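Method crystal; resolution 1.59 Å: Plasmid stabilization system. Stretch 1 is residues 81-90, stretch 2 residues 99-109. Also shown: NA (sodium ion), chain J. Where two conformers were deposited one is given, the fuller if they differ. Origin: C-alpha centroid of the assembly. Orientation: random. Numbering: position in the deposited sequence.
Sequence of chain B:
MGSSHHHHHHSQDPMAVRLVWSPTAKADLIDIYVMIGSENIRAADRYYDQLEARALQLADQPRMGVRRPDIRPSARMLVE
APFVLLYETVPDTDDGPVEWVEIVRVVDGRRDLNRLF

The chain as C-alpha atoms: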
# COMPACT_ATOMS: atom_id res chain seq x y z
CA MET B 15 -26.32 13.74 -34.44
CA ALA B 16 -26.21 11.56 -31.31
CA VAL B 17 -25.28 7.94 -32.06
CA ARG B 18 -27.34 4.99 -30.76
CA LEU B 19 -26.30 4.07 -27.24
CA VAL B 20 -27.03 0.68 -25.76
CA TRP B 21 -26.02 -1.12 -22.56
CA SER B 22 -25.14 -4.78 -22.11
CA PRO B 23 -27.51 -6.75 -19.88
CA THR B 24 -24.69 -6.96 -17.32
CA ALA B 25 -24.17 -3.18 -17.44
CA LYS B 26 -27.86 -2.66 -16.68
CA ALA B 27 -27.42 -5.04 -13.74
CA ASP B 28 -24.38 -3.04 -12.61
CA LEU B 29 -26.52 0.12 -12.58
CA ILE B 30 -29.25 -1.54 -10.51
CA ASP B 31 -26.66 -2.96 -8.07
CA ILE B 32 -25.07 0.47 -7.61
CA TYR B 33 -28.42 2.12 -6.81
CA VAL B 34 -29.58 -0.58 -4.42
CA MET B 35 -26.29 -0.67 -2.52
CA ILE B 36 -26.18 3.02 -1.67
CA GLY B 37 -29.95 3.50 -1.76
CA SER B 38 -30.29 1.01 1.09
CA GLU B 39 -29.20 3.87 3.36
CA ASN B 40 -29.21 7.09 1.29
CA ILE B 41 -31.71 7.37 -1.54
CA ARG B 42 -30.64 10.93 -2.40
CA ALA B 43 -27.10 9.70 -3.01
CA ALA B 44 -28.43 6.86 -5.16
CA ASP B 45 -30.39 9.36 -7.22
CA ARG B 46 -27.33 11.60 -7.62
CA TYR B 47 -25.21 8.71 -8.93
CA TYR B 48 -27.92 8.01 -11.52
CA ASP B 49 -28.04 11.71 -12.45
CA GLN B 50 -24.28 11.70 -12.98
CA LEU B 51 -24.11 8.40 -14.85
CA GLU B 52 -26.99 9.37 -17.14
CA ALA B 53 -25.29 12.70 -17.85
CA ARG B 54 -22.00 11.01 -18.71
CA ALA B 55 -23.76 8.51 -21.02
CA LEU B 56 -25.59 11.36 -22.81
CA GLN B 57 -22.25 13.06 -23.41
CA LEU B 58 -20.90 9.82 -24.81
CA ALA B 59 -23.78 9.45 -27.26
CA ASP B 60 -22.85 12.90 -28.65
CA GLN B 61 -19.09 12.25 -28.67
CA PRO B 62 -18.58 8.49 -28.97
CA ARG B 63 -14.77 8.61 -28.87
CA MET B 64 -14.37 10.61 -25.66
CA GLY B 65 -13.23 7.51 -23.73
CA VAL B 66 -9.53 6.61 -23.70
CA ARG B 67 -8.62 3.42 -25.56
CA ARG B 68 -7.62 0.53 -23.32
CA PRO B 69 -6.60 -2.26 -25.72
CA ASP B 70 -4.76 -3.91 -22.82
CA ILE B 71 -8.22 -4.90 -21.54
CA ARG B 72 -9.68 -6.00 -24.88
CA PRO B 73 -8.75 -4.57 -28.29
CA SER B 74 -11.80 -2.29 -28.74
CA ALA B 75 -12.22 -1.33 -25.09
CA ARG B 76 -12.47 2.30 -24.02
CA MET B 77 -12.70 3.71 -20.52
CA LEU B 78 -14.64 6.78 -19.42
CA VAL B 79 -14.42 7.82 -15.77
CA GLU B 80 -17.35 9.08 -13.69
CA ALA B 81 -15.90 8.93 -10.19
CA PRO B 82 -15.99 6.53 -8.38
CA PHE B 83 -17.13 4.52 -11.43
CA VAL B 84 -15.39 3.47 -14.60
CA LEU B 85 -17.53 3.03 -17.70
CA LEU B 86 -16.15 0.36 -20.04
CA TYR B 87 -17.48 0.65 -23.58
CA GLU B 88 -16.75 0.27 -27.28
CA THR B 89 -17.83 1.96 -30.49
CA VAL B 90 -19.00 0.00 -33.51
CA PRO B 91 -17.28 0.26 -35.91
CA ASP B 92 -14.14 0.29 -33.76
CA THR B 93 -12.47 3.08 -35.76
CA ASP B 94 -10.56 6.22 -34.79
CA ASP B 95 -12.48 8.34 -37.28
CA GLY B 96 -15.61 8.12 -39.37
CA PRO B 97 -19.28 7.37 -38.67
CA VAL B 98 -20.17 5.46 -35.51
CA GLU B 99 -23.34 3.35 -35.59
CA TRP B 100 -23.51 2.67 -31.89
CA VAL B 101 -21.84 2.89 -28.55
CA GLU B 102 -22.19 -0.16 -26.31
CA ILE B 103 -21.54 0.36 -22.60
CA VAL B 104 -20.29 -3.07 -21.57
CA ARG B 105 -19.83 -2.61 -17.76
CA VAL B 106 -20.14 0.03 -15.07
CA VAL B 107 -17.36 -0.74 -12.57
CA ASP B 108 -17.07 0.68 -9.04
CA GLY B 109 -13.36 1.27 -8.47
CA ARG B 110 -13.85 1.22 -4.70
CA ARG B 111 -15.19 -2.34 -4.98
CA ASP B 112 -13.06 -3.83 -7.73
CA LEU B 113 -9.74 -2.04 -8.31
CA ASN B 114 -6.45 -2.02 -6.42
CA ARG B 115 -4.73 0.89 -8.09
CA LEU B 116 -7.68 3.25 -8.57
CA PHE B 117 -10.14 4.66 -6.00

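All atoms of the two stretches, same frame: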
# COMPACT_ATOMS: atom_id res chain seq x y z
N ALA B 81 -16.32 9.36 -11.52
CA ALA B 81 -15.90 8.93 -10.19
C ALA B 81 -17.07 8.68 -9.25
O ALA B 81 -18.00 9.49 -9.19
CB ALA B 81 -14.95 9.95 -9.58
N PRO B 82 -17.03 7.56 -8.51
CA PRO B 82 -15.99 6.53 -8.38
C PRO B 82 -16.10 5.37 -9.39
O PRO B 82 -15.49 4.31 -9.18
CB PRO B 82 -16.22 6.00 -6.97
CG PRO B 82 -17.72 6.09 -6.82
CD PRO B 82 -18.11 7.37 -7.52
N PHE B 83 -16.87 5.58 -10.45
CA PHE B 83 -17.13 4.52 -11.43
C PHE B 83 -16.28 4.66 -12.67
O PHE B 83 -15.83 5.75 -13.04
CB PHE B 83 -18.62 4.52 -11.83
CG PHE B 83 -19.55 4.55 -10.66
CD1 PHE B 83 -19.71 3.42 -9.87
CD2 PHE B 83 -20.22 5.71 -10.33
CE1 PHE B 83 -20.55 3.46 -8.77
CE2 PHE B 83 -21.06 5.76 -9.24
CZ PHE B 83 -21.22 4.64 -8.45
N VAL B 84 -16.06 3.52 -13.32
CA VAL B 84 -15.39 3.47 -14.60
C VAL B 84 -16.37 2.86 -15.59
O VAL B 84 -16.86 1.75 -15.36
CB VAL B 84 -14.10 2.63 -14.50
CG1 VAL B 84 -13.54 2.36 -15.85
CG2 VAL B 84 -13.07 3.32 -13.58
N LEU B 85 -16.69 3.59 -16.65
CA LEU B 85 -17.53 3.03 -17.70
C LEU B 85 -16.63 2.34 -18.71
O LEU B 85 -15.73 2.97 -19.26
CB LEU B 85 -18.36 4.11 -18.40
CG LEU B 85 -19.41 4.93 -17.65
CD1 LEU B 85 -20.01 5.96 -18.59
CD2 LEU B 85 -20.50 4.06 -17.09
N LEU B 86 -16.87 1.06 -18.98
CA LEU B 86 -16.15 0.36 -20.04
C LEU B 86 -17.07 0.24 -21.24
O LEU B 86 -18.19 -0.23 -21.11
CB LEU B 86 -15.71 -1.04 -19.59
CG LEU B 86 -14.83 -1.14 -18.34
CD1 LEU B 86 -14.54 -2.61 -18.04
CD2 LEU B 86 -13.55 -0.35 -18.57
N TYR B 87 -16.61 0.67 -22.41
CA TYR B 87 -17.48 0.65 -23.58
C TYR B 87 -16.68 0.46 -24.86
O TYR B 87 -15.45 0.53 -24.86
CB TYR B 87 -18.30 1.96 -23.66
CG TYR B 87 -17.56 3.16 -24.24
CD1 TYR B 87 -16.81 4.01 -23.42
CD2 TYR B 87 -17.64 3.45 -25.59
CE1 TYR B 87 -16.16 5.12 -23.96
CE2 TYR B 87 -16.99 4.54 -26.14
CZ TYR B 87 -16.25 5.37 -25.32
OH TYR B 87 -15.61 6.47 -25.88
N GLU B 88 -17.39 0.25 -25.97
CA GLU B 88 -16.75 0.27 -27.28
C GLU B 88 -17.64 1.01 -28.27
O GLU B 88 -18.84 1.15 -28.04
CB GLU B 88 -16.48 -1.14 -27.80
CG GLU B 88 -17.75 -1.99 -27.87
CD GLU B 88 -17.55 -3.37 -28.49
OE1 GLU B 88 -16.39 -3.77 -28.73
OE2 GLU B 88 -18.57 -4.04 -28.72
N THR B 89 -17.04 1.48 -29.35
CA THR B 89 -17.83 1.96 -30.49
C THR B 89 -17.88 0.86 -31.55
O THR B 89 -16.97 0.03 -31.64
CB THR B 89 -17.26 3.23 -31.14
OG1 THR B 89 -16.04 2.94 -31.83
CG2 THR B 89 -17.02 4.34 -30.11
N VAL B 90 -18.95 0.85 -32.33
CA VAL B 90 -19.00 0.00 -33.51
C VAL B 90 -19.41 0.87 -34.70
O VAL B 90 -20.45 1.51 -34.65
CB VAL B 90 -19.97 -1.16 -33.37
CG1 VAL B 90 -19.95 -1.99 -34.65
CG2 VAL B 90 -19.59 -2.03 -32.17
N GLU B 99 -21.94 3.77 -35.55
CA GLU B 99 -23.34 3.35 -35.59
C GLU B 99 -23.91 3.14 -34.18
O GLU B 99 -25.05 3.51 -33.90
CB GLU B 99 -23.52 2.08 -36.44
CG GLU B 99 -24.93 1.54 -36.38
CD GLU B 99 -25.49 1.04 -37.70
OE1 GLU B 99 -24.87 1.32 -38.74
OE2 GLU B 99 -26.55 0.38 -37.68
N TRP B 100 -23.11 2.56 -33.28
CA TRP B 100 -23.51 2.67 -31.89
C TRP B 100 -22.36 2.61 -30.92
O TRP B 100 -21.21 2.36 -31.26
CB TRP B 100 -24.52 1.59 -31.48
CG TRP B 100 -23.93 0.24 -31.50
CD1 TRP B 100 -23.42 -0.47 -30.45
CD2 TRP B 100 -23.79 -0.57 -32.65
NE1 TRP B 100 -22.97 -1.69 -30.89
CE2 TRP B 100 -23.19 -1.77 -32.24
CE3 TRP B 100 -24.12 -0.40 -33.99
CZ2 TRP B 100 -22.92 -2.79 -33.13
CZ3 TRP B 100 -23.85 -1.39 -34.87
CH2 TRP B 100 -23.24 -2.57 -34.45
N VAL B 101 -22.72 3.01 -29.71
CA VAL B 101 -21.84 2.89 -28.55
C VAL B 101 -22.47 1.82 -27.69
O VAL B 101 -23.65 1.90 -27.39
CB VAL B 101 -21.72 4.21 -27.79
CG1 VAL B 101 -21.18 3.97 -26.37
CG2 VAL B 101 -20.82 5.17 -28.56
N GLU B 102 -21.70 0.80 -27.30
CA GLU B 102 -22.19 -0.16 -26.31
C GLU B 102 -21.44 0.00 -24.99
O GLU B 102 -20.22 -0.18 -24.96
CB GLU B 102 -22.04 -1.62 -26.77
CG GLU B 102 -22.50 -2.60 -25.65
CD GLU B 102 -22.30 -4.08 -25.95
OE1 GLU B 102 -21.93 -4.44 -27.08
OE2 GLU B 102 -22.55 -4.88 -25.02
N ILE B 103 -22.15 0.35 -23.93
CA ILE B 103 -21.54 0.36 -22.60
C ILE B 103 -21.59 -1.08 -22.08
O ILE B 103 -22.65 -1.67 -21.88
CB ILE B 103 -22.25 1.35 -21.65
CG1 ILE B 103 -22.11 2.76 -22.23
CG2 ILE B 103 -21.64 1.26 -20.25
CD1 ILE B 103 -22.72 3.86 -21.39
N VAL B 104 -20.40 -1.65 -21.89
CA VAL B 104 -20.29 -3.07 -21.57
C VAL B 104 -20.37 -3.36 -20.06
O VAL B 104 -21.01 -4.32 -19.64
CB VAL B 104 -18.99 -3.63 -22.17
CG1 VAL B 104 -18.80 -5.11 -21.82
CG2 VAL B 104 -19.01 -3.45 -23.69
N ARG B 105 -19.73 -2.52 -19.24
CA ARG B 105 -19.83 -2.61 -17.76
C ARG B 105 -19.79 -1.22 -17.14
O ARG B 105 -19.22 -0.30 -17.72
CB ARG B 105 -18.69 -3.41 -17.12
CG ARG B 105 -18.57 -4.86 -17.56
CD ARG B 105 -19.78 -5.69 -17.16
NE ARG B 105 -20.07 -5.77 -15.72
CZ ARG B 105 -19.81 -6.83 -14.96
NH1 ARG B 105 -19.19 -7.89 -15.47
NH2 ARG B 105 -20.18 -6.84 -13.68
N VAL B 106 -20.37 -1.12 -15.95
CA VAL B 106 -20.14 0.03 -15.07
C VAL B 106 -19.44 -0.51 -13.80
O VAL B 106 -20.04 -1.26 -13.03
CB VAL B 106 -21.45 0.74 -14.69
CG1 VAL B 106 -21.14 1.99 -13.86
CG2 VAL B 106 -22.25 1.11 -15.95
N VAL B 107 -18.17 -0.15 -13.63
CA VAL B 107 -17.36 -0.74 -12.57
C VAL B 107 -17.12 0.25 -11.43
O VAL B 107 -16.73 1.37 -11.69
CB VAL B 107 -16.01 -1.21 -13.11
CG1 VAL B 107 -15.19 -1.89 -12.01
CG2 VAL B 107 -16.22 -2.17 -14.29
N ASP B 108 -17.37 -0.17 -10.19
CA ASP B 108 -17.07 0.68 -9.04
C ASP B 108 -15.63 0.44 -8.61
O ASP B 108 -15.31 -0.64 -8.12
CB ASP B 108 -18.03 0.37 -7.88
CG ASP B 108 -17.82 1.28 -6.67
OD1 ASP B 108 -16.81 2.01 -6.59
OD2 ASP B 108 -18.71 1.29 -5.79
N GLY B 109 -14.77 1.44 -8.80
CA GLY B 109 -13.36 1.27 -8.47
C GLY B 109 -13.11 1.00 -7.00
O GLY B 109 -12.10 0.38 -6.64
NA NA J . -10.06 0.83 -5.23
O HOH W 1 -21.27 -3.62 -29.52
O HOH W 2 -7.93 0.77 -3.93
O HOH W 3 -10.83 -0.09 -3.14

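Strands 83-90 and 100-108 pair antiparallel, and the walk follows the second from its N-terminal end. E99 N donates to V90 O (2.9 Å), and W100 N donates to the same oxygen (V90 O, 3.2 Å), so one carbonyl closes this end of the ladder; V90 N returns a bond to W100 O (2.9 Å). The W100 indole lies against V90: V90 CB sits 3.6 Å from the centroid of the six-membered ring, 21° off its normal, a CH-pi contact over the face, with V90 CG1 3.3 Å from W100 CH2. V101 faces T89 in a non-hydrogen-bonded pair and packs its CG1 on Y87 CD2 (3.7 Å). E102 and E88 exchange two backbone bonds, E102 N to E88 O and E88 N to E102 O, each 3.0 Å. Their carboxylates share a side of the sheet, with E88 OE2 only 3.8 Å from E102 OE1; water 1 eases this proximity of like charges by donating to E88 OE2 (2.8 Å) and E102 OE1 (2.7 Å) while accepting from W100 NE1 (2.9 Å). I103 pairs with Y87, its CG1 4.1 Å from Y87 CB. At V104 the register slips by one residue in a beta bulge: L86 O accepts both V104 N (2.7 Å) and, weakly, R105 N (3.3 Å). R105 O receives L86 N (3.0 Å), while the arginine's end leads away to partners elsewhere in the structure. V106 CG2 meets L85 CD2 (3.6 Å), on the side of the sheet shared with F83. V107 and V84 exchange short bonds, V107 N to V84 O (2.9 Å) and V84 N to V107 O (2.8 Å); V107 O also lies 3.2 Å from F83 CA. D108 packs its CB near F83 CD1 (4.0 Å) and N-caps the following helix. G109 N donates to P82 O (3.0 Å), just after a cis peptide bond. The sodium ion NA is coordinated by G109 O at 2.5 Å.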